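PDB 6OUX: threonine phosphate decarboxylase-like enzyme from Sulfurospirillum multivorans, which catalyses the pyridoxal-phosphate-dependent decarboxylation of L-serine O-phosphate to ethanolamine O-phosphate, the linker precursor in norcobamide biosynthesis. Local coordinates for residues K98-F103 with D259-I263; I112-Q117 with S133-G139; Y162-E167 with L195-F201; I212-Y216 with R299-I303; A312-I316 with V382-K386. One frame throughout, in Å; residues are numbered along the deposited sequence.

Contact 1: residues K98-F103 with D259-I263; sequences KPENIF and DSRKI
Asn101 and Ser260 bring the two backbones closest, CA to CA 4.6 Å, and the chains draw apart to 6.6 Å between the CA atoms of Phe103 and Ile263. No hydrogen bond crosses between the segments. The helix start lies against the 3-10 turn 99-101, where the short side chain of Ser260 allows a close approach: its CB sits 3.2 Å from Glu100 O, and its CA makes a bent CA-H...O contact with the same oxygen. Ile263 contributes most of the remaining apolar contact. Its outer arm stretches away from the helix (chi2 168°) and lays CD1 against the peptide, 3.3 Å from Asn101 C, while CG1 meets CB of Phe103 at 4.1 Å; the longer arm of isoleucine reaches in between turn and strand, and its apolar character suits this buried place. The polar groups bond within their own segment or to its neighbours. Lys98 NZ reaches Glu100 OE1 at 2.8 Å in a salt bridge that comes from above the carboxylate plane, and Asn101 ND2 donates to Met258 O. Asp259, as N-cap, accepts from Lys262 N through OD2 (2.9 Å, 163° at the hydrogen), pinning the first turn of the helix. Strand 102-105 forms one edge of the seven-stranded sheet, antiparallel to strand 254-257; helix 84-95 packs on Pro99, Ile102 and Ile263, and helix 108-116 on Phe103 and Lys262.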
# COMPACT_ATOMS: atom_id res chain seq x y z
N LYS A 98 5.17 -18.96 14.25
CA LYS A 98 5.12 -19.60 12.97
C LYS A 98 4.90 -18.59 11.83
O LYS A 98 3.98 -17.80 11.88
CB LYS A 98 3.99 -20.60 13.06
CG LYS A 98 3.57 -21.29 11.77
CD LYS A 98 2.58 -22.42 12.11
CE LYS A 98 1.89 -22.98 10.90
NZ LYS A 98 2.96 -23.36 9.94
N PRO A 99 5.72 -18.62 10.76
CA PRO A 99 5.55 -17.61 9.69
C PRO A 99 4.18 -17.54 9.04
O PRO A 99 3.69 -16.44 8.67
CB PRO A 99 6.60 -18.02 8.60
CG PRO A 99 7.21 -19.28 9.06
CD PRO A 99 6.89 -19.51 10.51
N GLU A 100 3.56 -18.70 8.88
CA GLU A 100 2.26 -18.78 8.20
C GLU A 100 1.12 -18.20 9.08
O GLU A 100 0.02 -18.06 8.64
CB GLU A 100 1.92 -20.25 7.80
CG GLU A 100 2.92 -21.01 6.86
CD GLU A 100 4.32 -21.21 7.39
OE1 GLU A 100 4.52 -21.39 8.64
OE2 GLU A 100 5.27 -21.19 6.55
N ASN A 101 1.39 -17.95 10.36
CA ASN A 101 0.43 -17.21 11.24
C ASN A 101 0.56 -15.64 11.16
O ASN A 101 -0.23 -14.93 11.77
CB ASN A 101 0.59 -17.62 12.72
CG ASN A 101 0.04 -18.99 13.02
OD1 ASN A 101 0.73 -19.89 13.42
ND2 ASN A 101 -1.20 -19.13 12.83
N ILE A 102 1.49 -15.12 10.36
CA ILE A 102 1.73 -13.67 10.18
C ILE A 102 1.16 -13.15 8.85
O ILE A 102 1.46 -13.72 7.83
CB ILE A 102 3.23 -13.34 10.22
CG1 ILE A 102 3.87 -13.94 11.45
CG2 ILE A 102 3.42 -11.80 10.19
CD1 ILE A 102 5.39 -13.85 11.56
N PHE A 103 0.32 -12.11 8.91
CA PHE A 103 -0.16 -11.38 7.78
C PHE A 103 0.49 -9.96 7.80
O PHE A 103 0.39 -9.21 8.81
CB PHE A 103 -1.72 -11.31 7.78
CG PHE A 103 -2.27 -10.53 6.63
CD1 PHE A 103 -2.38 -9.14 6.70
CD2 PHE A 103 -2.63 -11.17 5.43
CE1 PHE A 103 -2.85 -8.40 5.64
CE2 PHE A 103 -3.14 -10.42 4.36
CZ PHE A 103 -3.27 -9.05 4.46
N ASP A 259 -5.13 -17.10 12.35
CA ASP A 259 -5.21 -18.50 11.90
C ASP A 259 -4.50 -18.66 10.55
O ASP A 259 -4.75 -17.90 9.65
CB ASP A 259 -6.71 -18.87 11.78
CG ASP A 259 -6.89 -20.27 11.29
OD1 ASP A 259 -6.70 -21.23 12.10
OD2 ASP A 259 -7.13 -20.41 10.08
N SER A 260 -3.58 -19.62 10.44
CA SER A 260 -2.80 -19.76 9.21
C SER A 260 -3.62 -20.21 8.02
O SER A 260 -3.32 -19.80 6.86
CB SER A 260 -1.58 -20.67 9.41
OG SER A 260 -2.01 -21.94 9.81
N ARG A 261 -4.65 -21.01 8.27
CA ARG A 261 -5.60 -21.41 7.22
C ARG A 261 -6.26 -20.19 6.56
O ARG A 261 -6.33 -20.06 5.33
CB ARG A 261 -6.72 -22.27 7.84
CG ARG A 261 -6.96 -23.63 7.23
CD ARG A 261 -5.72 -24.52 7.22
NE ARG A 261 -5.00 -24.66 8.49
CZ ARG A 261 -5.06 -25.70 9.34
NH1 ARG A 261 -5.88 -26.71 9.12
NH2 ARG A 261 -4.32 -25.70 10.44
N LYS A 262 -6.80 -19.32 7.41
CA LYS A 262 -7.40 -18.06 7.00
C LYS A 262 -6.38 -17.17 6.22
O LYS A 262 -6.69 -16.63 5.16
CB LYS A 262 -7.92 -17.39 8.25
CG LYS A 262 -8.60 -16.05 8.09
CD LYS A 262 -8.95 -15.54 9.49
CE LYS A 262 -9.44 -14.09 9.53
NZ LYS A 262 -10.92 -14.02 9.43
N ILE A 263 -5.17 -17.02 6.74
CA ILE A 263 -4.14 -16.28 5.94
C ILE A 263 -3.92 -16.93 4.57
O ILE A 263 -3.80 -16.22 3.55
CB ILE A 263 -2.82 -16.16 6.68
CG1 ILE A 263 -2.98 -15.23 7.90
CG2 ILE A 263 -1.70 -15.65 5.78
CD1 ILE A 263 -1.80 -15.30 8.84

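Contact 2: residues I112-Q117 with S133-G139; sequences IQMLLQ and SYYEFVG
Gln113 lays its amide over one face of the Phe137 ring, the planes only 23° apart and CD 3.3 Å above the ring plane, over its centre; this is the tight part of the contact. CG lies 3.6 Å from the centroid of the Phe137 ring in a CH-pi contact, and the extended chain beyond it (chi2 167°) carries the amide on over the ring. Glutamine suits a partly exposed site where methylenes and a flat polar end can both cover an aromatic. Deeper in, Ile112 CG2 meets Tyr134 CD1 at 3.8 Å, and Leu116 CD1 meets CB of Tyr134 at the same distance. On the solvent side, at the end of the helix, a water stands between Gly139 N, from which it accepts at 2.8 Å, and Leu116 O, in place of a direct bond. The side chain of Tyr134 is about 5 Å from that of Asn181, a probable O-phospho-L-serine-binding residue. Helix 108-116 and the loop lie together on the large sheet, Leu116 and Val138 on Val124 of strand 123-128, Tyr134 on Leu126 and on Ile177 of strand 173-177.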
# COMPACT_ATOMS: atom_id res chain seq x y z
N ILE A 112 -7.73 -4.41 10.00
CA ILE A 112 -9.01 -4.63 10.68
C ILE A 112 -10.21 -4.41 9.76
O ILE A 112 -11.18 -5.13 9.82
CB ILE A 112 -9.12 -3.78 11.96
CG1 ILE A 112 -8.08 -4.24 12.99
CG2 ILE A 112 -10.52 -3.87 12.59
CD1 ILE A 112 -7.97 -3.34 14.21
N GLN A 113 -10.10 -3.47 8.85
CA GLN A 113 -11.11 -3.26 7.85
C GLN A 113 -11.26 -4.45 6.93
O GLN A 113 -12.42 -4.81 6.64
CB GLN A 113 -10.87 -1.92 7.11
CG GLN A 113 -11.09 -0.77 8.11
CD GLN A 113 -10.62 0.63 7.69
OE1 GLN A 113 -11.00 1.64 8.34
NE2 GLN A 113 -9.81 0.72 6.64
N MET A 114 -10.15 -5.05 6.48
CA MET A 114 -10.16 -6.35 5.73
C MET A 114 -10.82 -7.48 6.52
O MET A 114 -11.70 -8.15 6.02
CB MET A 114 -8.77 -6.73 5.25
CG MET A 114 -8.55 -8.15 4.67
SD MET A 114 -6.81 -8.67 4.50
CE MET A 114 -6.56 -9.25 6.18
N LEU A 115 -10.48 -7.61 7.81
CA LEU A 115 -11.13 -8.57 8.67
C LEU A 115 -12.64 -8.39 8.80
O LEU A 115 -13.41 -9.36 8.73
CB LEU A 115 -10.47 -8.56 10.07
CG LEU A 115 -9.02 -9.04 10.12
CD1 LEU A 115 -8.44 -8.83 11.51
CD2 LEU A 115 -8.94 -10.51 9.73
N LEU A 116 -13.08 -7.16 9.00
CA LEU A 116 -14.48 -6.91 9.27
C LEU A 116 -15.34 -7.01 8.01
O LEU A 116 -16.56 -7.19 8.12
CB LEU A 116 -14.64 -5.56 9.95
CG LEU A 116 -14.09 -5.40 11.37
CD1 LEU A 116 -14.44 -4.01 11.88
CD2 LEU A 116 -14.57 -6.39 12.39
N GLN A 117 -14.73 -6.90 6.83
CA GLN A 117 -15.47 -7.04 5.58
C GLN A 117 -15.78 -8.51 5.19
O GLN A 117 -16.41 -8.79 4.18
CB GLN A 117 -14.64 -6.46 4.42
CG GLN A 117 -14.64 -4.96 4.29
CD GLN A 117 -13.62 -4.49 3.23
OE1 GLN A 117 -12.55 -5.09 3.05
NE2 GLN A 117 -13.97 -3.44 2.50
N SER A 133 -13.32 4.79 12.97
CA SER A 133 -14.66 4.26 12.79
C SER A 133 -14.44 2.94 12.09
O SER A 133 -13.61 2.83 11.18
CB SER A 133 -15.57 5.15 11.93
OG SER A 133 -16.60 5.67 12.74
N TYR A 134 -15.15 1.93 12.56
CA TYR A 134 -15.03 0.64 11.94
C TYR A 134 -16.40 0.27 11.29
O TYR A 134 -16.42 -0.59 10.41
CB TYR A 134 -14.55 -0.42 12.97
CG TYR A 134 -13.20 -0.12 13.71
CD1 TYR A 134 -11.97 -0.43 13.14
CD2 TYR A 134 -13.19 0.46 14.99
CE1 TYR A 134 -10.76 -0.19 13.81
CE2 TYR A 134 -11.99 0.72 15.68
CZ TYR A 134 -10.78 0.39 15.08
OH TYR A 134 -9.57 0.66 15.72
N TYR A 135 -17.50 0.91 11.71
CA TYR A 135 -18.84 0.59 11.19
C TYR A 135 -18.92 0.71 9.66
O TYR A 135 -19.72 0.02 9.09
CB TYR A 135 -19.99 1.40 11.86
CG TYR A 135 -20.10 2.78 11.28
CD1 TYR A 135 -19.25 3.80 11.73
CD2 TYR A 135 -21.00 3.06 10.28
CE1 TYR A 135 -19.30 5.08 11.19
CE2 TYR A 135 -21.06 4.35 9.72
CZ TYR A 135 -20.20 5.34 10.17
OH TYR A 135 -20.20 6.61 9.65
N GLU A 136 -18.12 1.55 8.99
CA GLU A 136 -18.24 1.65 7.52
C GLU A 136 -17.64 0.45 6.82
O GLU A 136 -17.82 0.28 5.64
CB GLU A 136 -17.58 2.90 6.89
CG GLU A 136 -17.77 4.21 7.61
CD GLU A 136 -16.56 4.51 8.45
OE1 GLU A 136 -16.22 3.61 9.25
OE2 GLU A 136 -15.94 5.58 8.26
N PHE A 137 -16.94 -0.41 7.55
CA PHE A 137 -16.28 -1.49 6.84
C PHE A 137 -16.95 -2.85 6.93
O PHE A 137 -16.57 -3.78 6.21
CB PHE A 137 -14.82 -1.42 7.22
CG PHE A 137 -14.19 -0.13 6.76
CD1 PHE A 137 -13.76 0.01 5.43
CD2 PHE A 137 -14.12 0.97 7.61
CE1 PHE A 137 -13.21 1.20 4.98
CE2 PHE A 137 -13.58 2.17 7.16
CZ PHE A 137 -13.11 2.28 5.84
N VAL A 138 -17.99 -2.96 7.75
CA VAL A 138 -18.71 -4.21 7.89
C VAL A 138 -19.65 -4.35 6.68
O VAL A 138 -20.01 -3.34 6.06
CB VAL A 138 -19.52 -4.29 9.22
CG1 VAL A 138 -18.63 -4.02 10.44
CG2 VAL A 138 -20.75 -3.38 9.22
N GLY A 139 -20.03 -5.58 6.35
CA GLY A 139 -21.00 -5.85 5.27
C GLY A 139 -22.37 -5.31 5.59
O GLY A 139 -22.72 -5.11 6.75
O HOH W 1 -18.93 -7.99 7.31

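Contact 3: residues Y162-E167 with L195-F201; sequences YCQFIE and LLKRLAF
Arg198 leaves its helix with CG opposite the backbone N (chi1 177°) and runs straight out to NE, while Glu167 turns CG beside its own N (chi1 -77°) and extends to meet it. The two form a side-on, two-point salt bridge: NE to Glu167 OE2 and NH2 to Glu167 OE1, both 2.9 Å and almost straight. The carboxylate oxygens lie in the guanidinium plane, yet each is approached from above its own carboxylate plane, since the two planes are 43° apart. Cys163 CB packs against one guanidinium face, 3.4 Å from Arg198 NE, and Asp160 takes NH1 in a further salt bridge, which helps fix the group. Behind this surface clasp the interface is apolar. Cys163, a small residue, fits between the two segments, its SG 3.9 Å from Leu199 CG and 4.0 Å from Leu195 CG. Leu199 also sets CD2 against Ile166 CG2 at 3.8 Å, and Phe201 CZ touches Glu167 CG obliquely. The helices belong to successive connections of the large sheet: helix 159-169 leads into strand 173-177, and helix 189-198 joins that strand to the parallel strand 204-208, a beta-alpha-beta crossover of the kind that builds the large domain of fold-type I pyridoxal-phosphate enzymes.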
# COMPACT_ATOMS: atom_id res chain seq x y z
N TYR A 162 -18.06 -5.54 30.53
CA TYR A 162 -17.84 -5.78 29.12
C TYR A 162 -18.15 -7.24 28.77
O TYR A 162 -18.87 -7.49 27.83
CB TYR A 162 -16.43 -5.49 28.78
CG TYR A 162 -16.12 -5.75 27.34
CD1 TYR A 162 -16.55 -4.86 26.34
CD2 TYR A 162 -15.43 -6.86 26.97
CE1 TYR A 162 -16.25 -5.08 25.02
CE2 TYR A 162 -15.14 -7.11 25.64
CZ TYR A 162 -15.57 -6.25 24.68
OH TYR A 162 -15.29 -6.53 23.37
N CYS A 163 -17.62 -8.18 29.55
CA CYS A 163 -17.87 -9.58 29.32
C CYS A 163 -19.36 -9.93 29.38
O CYS A 163 -19.85 -10.68 28.56
CB CYS A 163 -17.12 -10.41 30.34
SG CYS A 163 -15.38 -10.50 29.94
N GLN A 164 -20.07 -9.38 30.36
CA GLN A 164 -21.49 -9.62 30.45
C GLN A 164 -22.26 -9.06 29.22
O GLN A 164 -23.18 -9.69 28.70
CB GLN A 164 -22.03 -8.99 31.73
CG GLN A 164 -23.47 -9.33 31.97
CD GLN A 164 -23.68 -10.84 32.04
OE1 GLN A 164 -24.32 -11.45 31.17
NE2 GLN A 164 -23.09 -11.46 33.03
N PHE A 165 -21.85 -7.88 28.77
CA PHE A 165 -22.34 -7.28 27.57
C PHE A 165 -22.12 -8.21 26.35
O PHE A 165 -23.05 -8.43 25.54
CB PHE A 165 -21.66 -5.93 27.34
CG PHE A 165 -22.01 -5.29 26.05
CD1 PHE A 165 -23.27 -4.72 25.87
CD2 PHE A 165 -21.12 -5.28 25.00
CE1 PHE A 165 -23.62 -4.15 24.65
CE2 PHE A 165 -21.45 -4.69 23.78
CZ PHE A 165 -22.70 -4.13 23.61
N ILE A 166 -20.89 -8.72 26.21
CA ILE A 166 -20.58 -9.66 25.13
C ILE A 166 -21.42 -10.99 25.27
O ILE A 166 -21.91 -11.54 24.28
CB ILE A 166 -19.04 -9.96 25.03
CG1 ILE A 166 -18.25 -8.67 24.73
CG2 ILE A 166 -18.77 -10.99 23.93
CD1 ILE A 166 -18.71 -7.91 23.53
N GLU A 167 -21.57 -11.48 26.47
CA GLU A 167 -22.41 -12.68 26.68
C GLU A 167 -23.85 -12.41 26.25
O GLU A 167 -24.45 -13.19 25.50
CB GLU A 167 -22.32 -13.12 28.13
CG GLU A 167 -21.03 -13.86 28.44
CD GLU A 167 -20.75 -13.93 29.93
OE1 GLU A 167 -21.49 -13.28 30.72
OE2 GLU A 167 -19.76 -14.61 30.33
N LEU A 195 -10.42 -11.73 31.01
CA LEU A 195 -11.39 -11.41 29.95
C LEU A 195 -11.41 -12.48 28.88
O LEU A 195 -12.50 -13.01 28.54
CB LEU A 195 -11.11 -10.02 29.36
CG LEU A 195 -11.97 -9.51 28.19
CD1 LEU A 195 -11.96 -7.98 28.15
CD2 LEU A 195 -11.55 -10.08 26.81
N LEU A 196 -10.21 -12.84 28.37
CA LEU A 196 -10.13 -13.80 27.25
C LEU A 196 -10.53 -15.23 27.63
O LEU A 196 -11.12 -15.96 26.84
CB LEU A 196 -8.71 -13.86 26.62
CG LEU A 196 -8.28 -12.57 25.92
CD1 LEU A 196 -6.84 -12.66 25.52
CD2 LEU A 196 -9.18 -12.26 24.73
N LYS A 197 -10.24 -15.63 28.83
CA LYS A 197 -10.76 -16.91 29.29
C LYS A 197 -12.31 -16.96 29.23
O LYS A 197 -12.89 -17.93 28.72
CB LYS A 197 -10.28 -17.20 30.69
CG LYS A 197 -8.82 -17.53 30.72
CD LYS A 197 -8.34 -17.74 32.16
CE LYS A 197 -7.24 -18.79 32.23
NZ LYS A 197 -6.15 -18.56 31.21
N ARG A 198 -12.93 -15.93 29.77
CA ARG A 198 -14.41 -15.81 29.81
C ARG A 198 -15.03 -15.68 28.43
O ARG A 198 -16.20 -16.09 28.22
CB ARG A 198 -14.79 -14.63 30.69
CG ARG A 198 -16.26 -14.30 30.80
CD ARG A 198 -16.57 -13.45 32.03
NE ARG A 198 -17.99 -13.15 32.09
CZ ARG A 198 -18.57 -12.28 32.92
NH1 ARG A 198 -17.86 -11.59 33.82
NH2 ARG A 198 -19.87 -12.07 32.81
N LEU A 199 -14.31 -15.06 27.49
CA LEU A 199 -14.83 -14.88 26.12
C LEU A 199 -14.36 -15.89 25.11
O LEU A 199 -14.38 -15.64 23.90
CB LEU A 199 -14.56 -13.46 25.65
CG LEU A 199 -15.23 -12.41 26.56
CD1 LEU A 199 -14.99 -11.03 25.97
CD2 LEU A 199 -16.74 -12.61 26.73
N ALA A 200 -13.97 -17.06 25.59
CA ALA A 200 -13.55 -18.19 24.74
C ALA A 200 -14.55 -18.61 23.70
O ALA A 200 -14.14 -19.20 22.69
CB ALA A 200 -13.15 -19.41 25.59
N PHE A 201 -15.83 -18.32 23.94
CA PHE A 201 -16.90 -18.67 23.01
C PHE A 201 -16.99 -17.78 21.80
O PHE A 201 -17.56 -18.15 20.79
CB PHE A 201 -18.29 -18.63 23.71
CG PHE A 201 -18.70 -17.25 24.21
CD1 PHE A 201 -19.40 -16.39 23.38
CD2 PHE A 201 -18.39 -16.84 25.50
CE1 PHE A 201 -19.82 -15.15 23.87
CE2 PHE A 201 -18.77 -15.60 25.97
CZ PHE A 201 -19.49 -14.74 25.15
O HOH W 2 -18.59 -16.59 29.53

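Contact 4: residues I212-Y216 with R299-I303; sequences IHFAY and RKQYI
This is a buried helix-to-loop contact: Arg299 and Ile303 of the long helix 289-314 grip the 3-10 turn 212-214, which follows strand 204-208. Arg299 bends at its third torsion (chi3 66°), which swings NH1 round to donate to His213 O, 3.1 Å away; the carbonyl oxygen lies in the guanidinium plane, though the donor stands tilted from the carbonyl plane. NH1 also donates to a water 2.9 Å away that lies beside Ala215 O, and NH2 makes a salt bridge with Glu296 and a hydrogen bond to Leu221 O, so one arginine serves several acceptors at once. Ile303 fills in with apolar bulk: CG2 meets Tyr216 CD1 at 3.8 Å, while CG1 and CD1 lie along the backbone of the turn. The rings of Phe214 and Tyr302 meet obliquely, centroids 5.4 Å apart and planes at 70°; the Tyr302 hydroxyl is hydrogen-bonded to Gly372 O. The side chain of Tyr302 is about 10 Å from that of Arg369, which probably binds the substrate. A long helix leading from large to C-terminal domain is characteristic of fold-type I enzymes.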
# COMPACT_ATOMS: atom_id res chain seq x y z
N ILE A 212 1.15 -0.55 22.28
CA ILE A 212 1.51 -1.29 23.48
C ILE A 212 3.01 -1.09 23.86
O ILE A 212 3.38 -1.24 25.00
CB ILE A 212 1.18 -2.80 23.38
CG1 ILE A 212 1.09 -3.43 24.80
CG2 ILE A 212 2.15 -3.54 22.47
CD1 ILE A 212 0.51 -4.81 24.85
N HIS A 213 3.81 -0.69 22.90
CA HIS A 213 5.25 -0.40 23.15
C HIS A 213 5.43 0.82 24.09
O HIS A 213 6.49 1.02 24.64
CB HIS A 213 5.97 -0.06 21.83
CG HIS A 213 6.52 -1.22 21.10
ND1 HIS A 213 6.03 -2.51 21.22
CD2 HIS A 213 7.48 -1.27 20.14
CE1 HIS A 213 6.69 -3.29 20.38
NE2 HIS A 213 7.59 -2.57 19.74
N PHE A 214 4.40 1.64 24.27
CA PHE A 214 4.40 2.80 25.16
C PHE A 214 3.89 2.51 26.54
O PHE A 214 4.07 3.35 27.40
CB PHE A 214 3.65 3.98 24.51
CG PHE A 214 4.10 4.23 23.11
CD1 PHE A 214 5.43 4.60 22.87
CD2 PHE A 214 3.29 3.97 22.04
CE1 PHE A 214 5.88 4.76 21.58
CE2 PHE A 214 3.74 4.15 20.73
CZ PHE A 214 5.04 4.51 20.51
N ALA A 215 3.38 1.31 26.78
CA ALA A 215 2.84 0.96 28.11
C ALA A 215 3.90 0.22 28.95
O ALA A 215 4.94 -0.30 28.44
CB ALA A 215 1.58 0.10 27.97
N TYR A 216 3.64 0.18 30.24
CA TYR A 216 4.58 -0.55 31.09
C TYR A 216 3.83 -1.08 32.29
O TYR A 216 2.88 -0.46 32.73
CB TYR A 216 5.79 0.35 31.49
CG TYR A 216 5.43 1.61 32.21
CD1 TYR A 216 5.10 2.75 31.49
CD2 TYR A 216 5.33 1.66 33.60
CE1 TYR A 216 4.71 3.90 32.11
CE2 TYR A 216 4.96 2.85 34.25
CZ TYR A 216 4.65 3.96 33.49
OH TYR A 216 4.27 5.12 34.08
N ARG A 299 12.69 3.59 22.73
CA ARG A 299 11.34 3.30 23.23
C ARG A 299 11.27 3.69 24.71
O ARG A 299 10.42 4.45 25.08
CB ARG A 299 11.08 1.82 23.05
CG ARG A 299 9.66 1.36 23.39
CD ARG A 299 9.41 -0.12 23.33
NE ARG A 299 10.20 -0.80 24.37
CZ ARG A 299 9.88 -0.88 25.67
NH1 ARG A 299 8.72 -0.41 26.16
NH2 ARG A 299 10.71 -1.51 26.49
N LYS A 300 12.25 3.26 25.51
CA LYS A 300 12.31 3.62 26.91
C LYS A 300 12.53 5.10 27.17
O LYS A 300 11.91 5.65 28.06
CB LYS A 300 13.36 2.83 27.70
CG LYS A 300 13.06 1.36 27.80
CD LYS A 300 13.89 0.68 28.90
CE LYS A 300 15.08 -0.06 28.37
NZ LYS A 300 15.03 -1.53 28.57
N GLN A 301 13.35 5.74 26.34
CA GLN A 301 13.54 7.16 26.40
C GLN A 301 12.26 7.90 26.15
O GLN A 301 11.94 8.89 26.86
CB GLN A 301 14.61 7.54 25.36
CG GLN A 301 14.91 9.00 25.13
CD GLN A 301 15.97 9.18 24.06
OE1 GLN A 301 16.09 8.37 23.11
NE2 GLN A 301 16.71 10.24 24.16
N TYR A 302 11.53 7.48 25.12
CA TYR A 302 10.23 8.06 24.81
C TYR A 302 9.18 7.85 25.94
O TYR A 302 8.44 8.78 26.27
CB TYR A 302 9.68 7.56 23.49
CG TYR A 302 8.44 8.31 23.06
CD1 TYR A 302 8.46 9.61 22.65
CD2 TYR A 302 7.22 7.70 23.12
CE1 TYR A 302 7.30 10.29 22.29
CE2 TYR A 302 6.05 8.36 22.76
CZ TYR A 302 6.11 9.64 22.30
OH TYR A 302 4.91 10.22 21.97
N ILE A 303 9.09 6.67 26.51
CA ILE A 303 8.18 6.49 27.64
C ILE A 303 8.56 7.42 28.81
O ILE A 303 7.65 8.04 29.46
CB ILE A 303 8.21 5.04 28.12
CG1 ILE A 303 7.59 4.13 27.09
CG2 ILE A 303 7.57 4.85 29.50
CD1 ILE A 303 7.81 2.66 27.39
O HOH W 3 7.56 -0.91 28.82

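Contact 5: residues A312-I316 with V382-K386; sequences ALLGI and VMALK
Ile316 and Leu385 cross at about a right angle where the end of helix 289-314 and the turn after it pack against helix 375-388, over the five-stranded sheet of the C-terminal domain of this fold-type I enzyme. The extended arm of Ile316 (chi2 176°) thrusts CD1 end-on toward the helix, 3.8 Å from Leu385 CB. Leu385 reaches beyond it at a slant to Leu313, methyl to methyl, CD1 to CD2 at 3.9 Å. Val382 is branched at CB and uses both arms: CG2 meets Ala312 CB at 3.9 Å and also brushes Leu313, while CG1 faces Ile316 CD1, 4.3 Å away. Ala312 is a small residue whose single methyl is enough to meet the valine. On the sheet side, Leu313 and Leu385 both rest on Leu331 of strand 328-332, and Leu385 also meets Val342 and Leu346 of helix 339-350, as befits bulky apolar residues turned to the interior. On the outer side a lysine can be amphipathic, its methylenes covering Ile316 while its amine keeps to the surface. Lys386 thus passes over the branched chain with CG only 3.5 Å from Ile316 CG1, and NZ ends on a water, 3.0 Å away, that in turn donates to Ala312 O at 2.8 Å.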
# COMPACT_ATOMS: atom_id res chain seq x y z
N ALA A 312 3.89 17.25 33.63
CA ALA A 312 3.92 18.67 33.41
C ALA A 312 2.51 19.19 33.09
O ALA A 312 2.14 20.27 33.52
CB ALA A 312 4.87 19.01 32.30
N LEU A 313 1.76 18.42 32.31
CA LEU A 313 0.40 18.78 31.95
C LEU A 313 -0.47 18.82 33.18
O LEU A 313 -1.33 19.66 33.24
CB LEU A 313 -0.17 17.80 30.92
CG LEU A 313 0.43 17.97 29.53
CD1 LEU A 313 0.07 16.76 28.68
CD2 LEU A 313 -0.01 19.23 28.80
N LEU A 314 -0.24 17.91 34.13
CA LEU A 314 -1.03 17.83 35.37
C LEU A 314 -0.87 19.10 36.19
O LEU A 314 -1.75 19.45 36.98
CB LEU A 314 -0.67 16.58 36.20
CG LEU A 314 -1.40 15.31 35.70
CD1 LEU A 314 -0.91 14.05 36.40
CD2 LEU A 314 -2.90 15.44 35.88
N GLY A 315 0.25 19.77 35.99
CA GLY A 315 0.54 21.04 36.60
C GLY A 315 -0.32 22.19 36.13
O GLY A 315 -0.31 23.21 36.76
N ILE A 316 -1.04 22.05 35.01
CA ILE A 316 -1.88 23.11 34.49
C ILE A 316 -3.23 23.05 35.23
O ILE A 316 -3.98 22.04 35.21
CB ILE A 316 -2.11 22.99 32.98
CG1 ILE A 316 -0.78 23.03 32.23
CG2 ILE A 316 -3.01 24.11 32.48
CD1 ILE A 316 -0.91 22.81 30.72
N VAL A 382 3.48 22.72 26.67
CA VAL A 382 3.01 22.95 28.00
C VAL A 382 2.93 24.50 28.26
O VAL A 382 1.96 25.03 28.85
CB VAL A 382 3.92 22.29 29.07
CG1 VAL A 382 3.43 22.71 30.46
CG2 VAL A 382 3.91 20.77 28.95
N MET A 383 3.99 25.17 27.84
CA MET A 383 4.09 26.63 27.97
C MET A 383 2.95 27.32 27.26
O MET A 383 2.25 28.12 27.87
CB MET A 383 5.46 27.16 27.49
CG MET A 383 6.52 27.10 28.60
SD MET A 383 8.24 27.59 28.18
CE MET A 383 8.77 27.90 29.86
N ALA A 384 2.78 27.00 25.98
CA ALA A 384 1.68 27.51 25.17
C ALA A 384 0.32 27.30 25.77
O ALA A 384 -0.45 28.29 25.92
CB ALA A 384 1.73 26.95 23.78
N LEU A 385 0.02 26.08 26.18
CA LEU A 385 -1.25 25.80 26.90
C LEU A 385 -1.46 26.61 28.17
O LEU A 385 -2.61 27.04 28.46
CB LEU A 385 -1.42 24.30 27.25
CG LEU A 385 -1.71 23.41 26.05
CD1 LEU A 385 -1.54 21.95 26.46
CD2 LEU A 385 -3.06 23.65 25.41
N LYS A 386 -0.41 26.79 28.94
CA LYS A 386 -0.58 27.46 30.25
C LYS A 386 -1.00 28.94 30.03
O LYS A 386 -1.87 29.46 30.68
CB LYS A 386 0.70 27.39 31.11
CG LYS A 386 0.72 26.23 32.06
CD LYS A 386 1.81 26.42 33.10
CE LYS A 386 2.09 25.15 33.90
NZ LYS A 386 3.56 24.95 33.86
O HOH W 4 3.72 22.14 34.82

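Following the chain, contact 1 opens first and spans residues 98 to 263, tying the edge strand of the large sheet to helix 260-266. Within that span contacts 2 and 3 close one after the other, each joining successive connections of the same sheet. Contacts 1 and 2 also touch directly, Phe103 against Met114 and Lys262 against Leu115. Contact 4 begins inside the span and closes beyond it, at helix 289-314, so it crosses contact 1 and binds the loop after strand 204-208 to that helix. Contact 5 comes last, on the same helix, and joins its end to helix 375-388 over the smaller sheet, about 46 Å from contact 1 between centres.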